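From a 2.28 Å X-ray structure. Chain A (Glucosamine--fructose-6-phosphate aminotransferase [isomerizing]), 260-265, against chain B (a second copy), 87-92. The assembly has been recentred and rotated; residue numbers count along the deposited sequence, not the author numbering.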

# COMPACT_ATOMS: atom_id res chain seq x y z
N TYR A 260 -6.65 -1.91 7.03
CA TYR A 260 -5.33 -1.84 7.66
C TYR A 260 -4.82 -3.25 7.90
O TYR A 260 -5.62 -4.14 8.21
CB TYR A 260 -5.44 -1.12 8.98
CG TYR A 260 -5.76 0.37 8.87
CD1 TYR A 260 -4.74 1.33 8.75
CD2 TYR A 260 -7.08 0.82 8.95
CE1 TYR A 260 -5.04 2.67 8.68
CE2 TYR A 260 -7.39 2.14 8.86
CZ TYR A 260 -6.38 3.08 8.74
OH TYR A 260 -6.72 4.43 8.70
N PRO A 261 -3.50 -3.49 7.70
CA PRO A 261 -2.94 -4.77 8.13
C PRO A 261 -3.06 -4.78 9.63
O PRO A 261 -2.72 -3.77 10.25
CB PRO A 261 -1.45 -4.69 7.73
CG PRO A 261 -1.21 -3.32 7.19
CD PRO A 261 -2.46 -2.49 7.36
N SER A 262 -3.55 -5.86 10.21
CA SER A 262 -3.85 -5.86 11.65
C SER A 262 -2.67 -5.51 12.57
O SER A 262 -2.87 -4.96 13.65
CB SER A 262 -4.43 -7.20 12.04
OG SER A 262 -5.40 -7.59 11.08
N GLY A 263 -1.46 -5.83 12.13
CA GLY A 263 -0.26 -5.47 12.88
C GLY A 263 0.10 -4.00 12.97
O GLY A 263 1.01 -3.65 13.72
N GLU A 264 -0.60 -3.13 12.23
CA GLU A 264 -0.20 -1.72 12.10
C GLU A 264 -1.18 -0.72 12.72
O GLU A 264 -1.03 0.52 12.54
CB GLU A 264 -0.03 -1.38 10.63
CG GLU A 264 1.16 -2.06 9.97
CD GLU A 264 2.53 -1.54 10.45
OE1 GLU A 264 3.28 -2.44 10.99
OE2 GLU A 264 2.85 -0.29 10.25
N LEU A 265 -2.13 -1.24 13.48
CA LEU A 265 -3.09 -0.43 14.20
C LEU A 265 -2.43 0.48 15.21
O LEU A 265 -2.92 1.58 15.50
CB LEU A 265 -4.09 -1.33 14.93
CG LEU A 265 -4.77 -2.38 14.06
CD1 LEU A 265 -5.89 -3.10 14.83
CD2 LEU A 265 -5.25 -1.71 12.77
N GLU B 87 8.73 -2.95 2.44
CA GLU B 87 7.69 -3.76 3.01
C GLU B 87 7.43 -3.43 4.46
O GLU B 87 8.33 -3.03 5.20
CB GLU B 87 7.99 -5.23 2.80
CG GLU B 87 6.69 -6.11 3.05
CD GLU B 87 6.77 -7.58 2.57
OE1 GLU B 87 7.72 -7.88 1.79
OE2 GLU B 87 5.87 -8.42 2.98
N ILE B 88 6.17 -3.51 4.85
CA ILE B 88 5.79 -3.27 6.24
C ILE B 88 6.32 -4.39 7.12
O ILE B 88 6.12 -5.55 6.84
CB ILE B 88 4.28 -3.19 6.34
CG1 ILE B 88 3.80 -1.88 5.74
CG2 ILE B 88 3.82 -3.24 7.74
CD1 ILE B 88 2.33 -2.08 5.17
N ALA B 89 7.02 -4.02 8.18
CA ALA B 89 7.72 -4.99 9.06
C ALA B 89 6.83 -6.05 9.68
O ALA B 89 7.24 -7.16 9.77
CB ALA B 89 8.51 -4.28 10.15
N SER B 90 5.62 -5.72 10.11
CA SER B 90 4.76 -6.72 10.73
C SER B 90 4.24 -7.76 9.75
O SER B 90 3.82 -8.81 10.15
CB SER B 90 3.58 -6.06 11.43
OG SER B 90 2.68 -5.47 10.52
N GLU B 91 4.29 -7.47 8.46
CA GLU B 91 3.91 -8.45 7.41
C GLU B 91 5.12 -9.25 7.00
O GLU B 91 5.03 -10.47 6.99
CB GLU B 91 3.32 -7.74 6.18
CG GLU B 91 1.92 -7.24 6.37
CD GLU B 91 0.94 -8.41 6.60
OE1 GLU B 91 0.99 -9.36 5.77
OE2 GLU B 91 0.13 -8.39 7.58
N ILE B 92 6.25 -8.61 6.70
CA ILE B 92 7.39 -9.36 6.19
C ILE B 92 7.92 -10.25 7.26
O ILE B 92 8.53 -11.27 6.98
CB ILE B 92 8.53 -8.50 5.65
CG1 ILE B 92 9.56 -9.39 4.93
CG2 ILE B 92 9.23 -7.78 6.75
CD1 ILE B 92 10.63 -8.62 4.12
O HOH W 1 0.09 -7.08 9.85

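A tight turn meeting the first residues of a helix illustrates how a glycine lets two backbones approach closely while a serine hydroxyl and a water serve the polar groups between them. In chain A, a turn is closed by E264(A) N donating to P261(A) O at 3.0 Å. In chain B, I88(B) occupies the N-cap position, and its carbonyl O accepts from the N atoms of both E91(B) and I92(B), each at 3.1 Å. The stretches come closest in backbone at G263(A) and S90(B), whose CA atoms lie 5.6 Å apart. Glycine permits this approach: a CB built on G263(A) would sit 2.6 Å from S90(B) OG, a clash, whereas the existing CA is 3.8 Å from that oxygen.

The hydroxyl of S90(B) is central to the polar contact. Its OG lies 3.1 Å from E264(A) OE1, within hydrogen-bonding distance, and 3.1 Å from the O atom of water 1, so the destination of its single proton remains open. The same water O accepts from G263(A) N at 3.0 Å and donates to E91(B) OE2 at 2.6 Å, linking the turn's backbone to a helix side chain. Beside this network, P261(A) CG meets I88(B) CD1 at 4.3 Å, a modest apolar contact, while I88(B) CG2 lies 3.4 Å from E264(A) OE1, a close van der Waals approach of a methyl to the carboxylate that also faces S90(B) OG.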